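Local structure of putative alpha/beta hydrolase (Desulfitobacterium hafniense, 4RPC) at residues A199-E213 against E225-R239. The protein is a putative hydrolase of the alpha/beta hydrolase family, whose natural substrate is not established. Numbering follows the deposited sequence.
Sequences ARVDARVSVLIGGNE and EISRHPLDIYEFPNR
Asp-232 N donates to Val-205 O, and Val-207 N donates to Asp-232 O, as strands 204-210 and 232-236 pair in parallel. The pattern runs on to Gly-211 N and Phe-236 O (2.7 Å). Beyond it, Asn-212 N reaches Arg-239 O.

At the other end, Ser-227 OG donates to Ala-203 O (3.0 Å). The same OG accepts from His-229 N, an ST turn, and from a water that also bonds Val-205 N and Pro-230 O. With OG of Ser-227 anti to the backbone N (chi1 -169°), the hydroxyl lies beside its own carbonyl carbon, where it meets both Ala-203 O and His-229 N. An alanine here would lose all three bonds and would probably leave Ala-203 O without this donor and the turn less fixed. A second water links Ser-206 OG, Asp-232 OD2 and Tyr-234 OH.

Arg-228 NH1 forms a salt bridge with Asp-202 OD1 (2.5 Å), which lies in the guanidinium plane. Arg-200 CB lies over one face of the Arg-228 guanidinium, toward its rim.

In van der Waals contact, the edge of the Tyr-234 ring meets Ser-206 (CE2 to CB 3.5 Å). Among apolar contacts, Phe-236 CE2 meets Leu-208 CB edge-on (3.9 Å). Leu-231 CD2 packs alongside Val-205 CB (3.6 Å).

With helix 220-226 the strands form a beta-alpha-beta unit. Glu-213 bonds His-241, consistent with a Ser-His-Glu triad. Strand 204-210 also pairs with strand 112-119, strand 232-236 is an edge strand of the sheet, and helix 249-259 packs on Leu-208 and Tyr-234.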
# COMPACT_ATOMS: atom_id res chain seq x y z
N ALA A 199 0.32 6.11 18.64
CA ALA A 199 -0.94 5.51 18.30
C ALA A 199 -1.08 4.10 18.88
O ALA A 199 -0.13 3.51 19.38
CB ALA A 199 -1.09 5.47 16.81
N ARG A 200 -2.31 3.60 18.90
CA ARG A 200 -2.60 2.24 19.35
C ARG A 200 -3.66 1.75 18.41
O ARG A 200 -4.62 2.45 18.17
CB ARG A 200 -3.12 2.19 20.79
CG ARG A 200 -2.05 2.43 21.87
CD ARG A 200 -0.93 1.40 21.92
NE ARG A 200 -1.31 0.25 22.75
CZ ARG A 200 -0.74 -0.96 22.75
NH1 ARG A 200 0.27 -1.25 21.95
NH2 ARG A 200 -1.20 -1.88 23.58
N VAL A 201 -3.49 0.60 17.82
CA VAL A 201 -4.59 0.07 17.06
C VAL A 201 -5.13 -1.26 17.60
O VAL A 201 -4.40 -2.08 18.15
CB VAL A 201 -4.23 -0.02 15.56
CG1 VAL A 201 -3.58 1.29 15.10
CG2 VAL A 201 -3.30 -1.15 15.24
N ASP A 202 -6.43 -1.43 17.44
CA ASP A 202 -7.12 -2.66 17.80
C ASP A 202 -6.89 -3.77 16.78
O ASP A 202 -6.88 -4.92 17.15
CB ASP A 202 -8.60 -2.39 17.92
CG ASP A 202 -8.95 -1.66 19.19
OD1 ASP A 202 -8.01 -1.28 19.95
OD2 ASP A 202 -10.18 -1.48 19.42
N ALA A 203 -6.66 -3.40 15.54
CA ALA A 203 -6.50 -4.37 14.47
C ALA A 203 -5.36 -5.36 14.72
O ALA A 203 -4.31 -4.98 15.23
CB ALA A 203 -6.26 -3.66 13.16
N ARG A 204 -5.56 -6.61 14.34
CA ARG A 204 -4.43 -7.52 14.26
C ARG A 204 -3.62 -7.10 13.05
O ARG A 204 -4.16 -6.90 11.98
CB ARG A 204 -4.89 -8.92 14.01
CG ARG A 204 -3.71 -9.87 13.86
CD ARG A 204 -4.19 -11.31 14.02
NE ARG A 204 -5.17 -11.60 12.97
CZ ARG A 204 -5.85 -12.74 12.85
NH1 ARG A 204 -5.66 -13.76 13.70
NH2 ARG A 204 -6.72 -12.85 11.86
N VAL A 205 -2.32 -6.99 13.20
CA VAL A 205 -1.43 -6.57 12.15
C VAL A 205 -0.64 -7.77 11.60
O VAL A 205 0.11 -8.47 12.33
CB VAL A 205 -0.44 -5.53 12.70
CG1 VAL A 205 0.61 -5.20 11.65
CG2 VAL A 205 -1.17 -4.24 13.09
N SER A 206 -0.76 -7.98 10.30
CA SER A 206 0.09 -8.91 9.61
C SER A 206 0.97 -8.11 8.63
O SER A 206 0.46 -7.29 7.83
CB SER A 206 -0.79 -9.91 8.89
OG SER A 206 -1.84 -10.36 9.77
N VAL A 207 2.27 -8.37 8.68
CA VAL A 207 3.26 -7.77 7.79
C VAL A 207 3.80 -8.77 6.74
O VAL A 207 4.36 -9.85 7.10
CB VAL A 207 4.44 -7.30 8.63
CG1 VAL A 207 5.30 -6.28 7.86
CG2 VAL A 207 3.95 -6.68 9.92
N LEU A 208 3.65 -8.43 5.47
CA LEU A 208 4.27 -9.19 4.40
C LEU A 208 5.64 -8.55 4.08
O LEU A 208 5.76 -7.34 3.87
CB LEU A 208 3.39 -9.27 3.16
CG LEU A 208 1.89 -9.28 3.35
CD1 LEU A 208 1.21 -10.07 2.24
CD2 LEU A 208 1.35 -9.72 4.68
N ILE A 209 6.66 -9.40 4.07
CA ILE A 209 8.03 -9.00 3.85
C ILE A 209 8.64 -9.89 2.75
O ILE A 209 8.55 -11.11 2.82
CB ILE A 209 8.86 -9.19 5.15
CG1 ILE A 209 8.30 -8.33 6.30
CG2 ILE A 209 10.33 -8.87 4.89
CD1 ILE A 209 8.90 -8.60 7.66
N GLY A 210 9.21 -9.26 1.72
CA GLY A 210 10.01 -9.95 0.73
C GLY A 210 11.41 -10.18 1.29
O GLY A 210 12.06 -9.23 1.74
N GLY A 211 11.88 -11.42 1.23
CA GLY A 211 13.20 -11.76 1.73
C GLY A 211 14.38 -11.05 1.11
O GLY A 211 15.44 -11.01 1.68
N ASN A 212 14.25 -10.53 -0.09
CA ASN A 212 15.35 -9.76 -0.69
C ASN A 212 15.37 -8.30 -0.29
O ASN A 212 16.36 -7.62 -0.58
CB ASN A 212 15.31 -9.86 -2.21
CG ASN A 212 15.67 -11.23 -2.70
OD1 ASN A 212 16.16 -12.06 -1.92
ND2 ASN A 212 15.45 -11.47 -3.99
N GLU A 213 14.28 -7.81 0.32
CA GLU A 213 14.27 -6.44 0.86
C GLU A 213 15.25 -6.37 2.01
O GLU A 213 15.01 -6.90 3.09
CB GLU A 213 12.89 -5.99 1.34
CG GLU A 213 11.85 -5.91 0.24
CD GLU A 213 10.51 -5.35 0.72
OE1 GLU A 213 9.65 -6.13 1.23
OE2 GLU A 213 10.31 -4.10 0.57
N GLU A 225 4.62 -2.18 18.90
CA GLU A 225 4.20 -1.36 20.03
C GLU A 225 2.89 -0.62 19.75
O GLU A 225 2.20 -0.22 20.67
CB GLU A 225 5.29 -0.38 20.43
CG GLU A 225 5.47 0.82 19.52
CD GLU A 225 6.70 1.66 19.90
OE1 GLU A 225 7.26 1.39 20.97
OE2 GLU A 225 7.09 2.57 19.12
N ILE A 226 2.53 -0.48 18.50
CA ILE A 226 1.25 0.12 18.14
C ILE A 226 0.06 -0.86 18.33
O ILE A 226 -1.00 -0.45 18.81
CB ILE A 226 1.34 0.69 16.70
CG1 ILE A 226 2.20 1.93 16.78
CG2 ILE A 226 -0.02 1.07 16.11
CD1 ILE A 226 2.35 2.58 15.46
N SER A 227 0.22 -2.11 17.92
CA SER A 227 -0.90 -3.04 17.99
C SER A 227 -1.12 -3.41 19.46
O SER A 227 -0.18 -3.57 20.17
CB SER A 227 -0.71 -4.29 17.12
OG SER A 227 -1.96 -5.03 17.04
N ARG A 228 -2.37 -3.47 19.90
CA ARG A 228 -2.71 -4.11 21.18
C ARG A 228 -2.63 -5.66 21.10
O ARG A 228 -3.00 -6.31 22.05
CB ARG A 228 -4.14 -3.76 21.60
CG ARG A 228 -4.52 -2.28 21.57
CD ARG A 228 -5.68 -1.98 22.53
NE ARG A 228 -5.59 -0.62 23.09
CZ ARG A 228 -6.18 0.48 22.59
NH1 ARG A 228 -6.93 0.43 21.50
NH2 ARG A 228 -6.00 1.64 23.18
N HIS A 229 -2.23 -6.23 19.96
CA HIS A 229 -2.11 -7.67 19.79
C HIS A 229 -0.79 -8.02 19.14
O HIS A 229 -0.20 -7.17 18.44
CB HIS A 229 -3.28 -8.21 18.94
CG HIS A 229 -4.63 -7.77 19.44
ND1 HIS A 229 -5.48 -6.99 18.69
CD2 HIS A 229 -5.25 -7.97 20.62
CE1 HIS A 229 -6.58 -6.74 19.39
NE2 HIS A 229 -6.46 -7.32 20.56
N PRO A 230 -0.30 -9.25 19.33
CA PRO A 230 0.98 -9.60 18.70
C PRO A 230 0.90 -9.57 17.16
O PRO A 230 -0.18 -9.78 16.60
CB PRO A 230 1.26 -11.03 19.22
CG PRO A 230 0.51 -11.15 20.52
CD PRO A 230 -0.74 -10.30 20.31
N LEU A 231 2.04 -9.31 16.53
CA LEU A 231 2.17 -9.27 15.10
C LEU A 231 2.27 -10.64 14.51
O LEU A 231 2.97 -11.49 15.08
CB LEU A 231 3.48 -8.59 14.69
CG LEU A 231 3.69 -7.14 15.06
CD1 LEU A 231 4.94 -6.59 14.37
CD2 LEU A 231 2.45 -6.34 14.71
N ASP A 232 1.70 -10.82 13.33
CA ASP A 232 1.98 -11.97 12.49
C ASP A 232 2.84 -11.54 11.30
O ASP A 232 2.49 -10.58 10.57
CB ASP A 232 0.66 -12.60 11.99
CG ASP A 232 -0.23 -13.10 13.15
OD1 ASP A 232 0.28 -13.72 14.11
OD2 ASP A 232 -1.45 -12.85 13.14
N ILE A 233 3.96 -12.22 11.11
CA ILE A 233 4.88 -11.92 10.00
C ILE A 233 4.85 -13.00 8.94
O ILE A 233 5.02 -14.17 9.23
CB ILE A 233 6.38 -11.84 10.42
CG1 ILE A 233 6.68 -10.63 11.33
CG2 ILE A 233 7.26 -11.77 9.16
CD1 ILE A 233 6.08 -10.73 12.71
N TYR A 234 4.74 -12.57 7.69
CA TYR A 234 4.72 -13.48 6.55
C TYR A 234 5.92 -13.14 5.66
O TYR A 234 5.97 -12.07 5.09
CB TYR A 234 3.40 -13.35 5.81
CG TYR A 234 2.24 -13.74 6.70
CD1 TYR A 234 1.89 -15.09 6.85
CD2 TYR A 234 1.50 -12.78 7.43
CE1 TYR A 234 0.82 -15.46 7.64
CE2 TYR A 234 0.46 -13.16 8.22
CZ TYR A 234 0.13 -14.50 8.32
OH TYR A 234 -0.90 -14.89 9.10
N GLU A 235 6.87 -14.07 5.56
CA GLU A 235 8.13 -13.89 4.86
C GLU A 235 7.96 -14.55 3.48
O GLU A 235 7.46 -15.64 3.40
CB GLU A 235 9.26 -14.58 5.63
CG GLU A 235 9.08 -14.62 7.16
CD GLU A 235 10.35 -14.39 7.99
OE1 GLU A 235 11.34 -15.18 7.90
OE2 GLU A 235 10.34 -13.41 8.77
N PHE A 236 8.37 -13.89 2.39
CA PHE A 236 8.33 -14.52 1.07
C PHE A 236 9.74 -14.51 0.54
O PHE A 236 10.32 -13.42 0.37
CB PHE A 236 7.36 -13.76 0.15
CG PHE A 236 5.94 -13.81 0.61
CD1 PHE A 236 5.13 -14.86 0.25
CD2 PHE A 236 5.43 -12.82 1.43
CE1 PHE A 236 3.79 -14.93 0.68
CE2 PHE A 236 4.10 -12.86 1.87
CZ PHE A 236 3.28 -13.93 1.50
N PRO A 237 10.33 -15.71 0.34
CA PRO A 237 11.77 -15.76 0.06
C PRO A 237 12.04 -15.35 -1.37
O PRO A 237 11.15 -15.51 -2.24
CB PRO A 237 12.12 -17.24 0.24
CG PRO A 237 10.83 -17.99 -0.01
CD PRO A 237 9.69 -17.03 0.23
N ASN A 238 13.24 -14.83 -1.60
CA ASN A 238 13.70 -14.34 -2.90
C ASN A 238 12.73 -13.41 -3.54
O ASN A 238 12.59 -13.44 -4.77
CB ASN A 238 13.95 -15.47 -3.87
CG ASN A 238 14.99 -16.36 -3.42
OD1 ASN A 238 16.06 -15.88 -3.09
ND2 ASN A 238 14.71 -17.66 -3.32
N ARG A 239 12.07 -12.59 -2.72
CA ARG A 239 11.11 -11.62 -3.24
C ARG A 239 11.51 -10.20 -2.78
O ARG A 239 11.95 -10.00 -1.65
CB ARG A 239 9.67 -11.98 -2.84
CG ARG A 239 9.14 -13.33 -3.38
CD ARG A 239 9.08 -13.30 -4.90
NE ARG A 239 8.57 -14.55 -5.46
CZ ARG A 239 9.33 -15.57 -5.84
NH1 ARG A 239 10.67 -15.52 -5.77
NH2 ARG A 239 8.75 -16.65 -6.34
O HOH W 1 -1.35 -7.45 15.81
O HOH W 2 -2.27 -13.07 10.51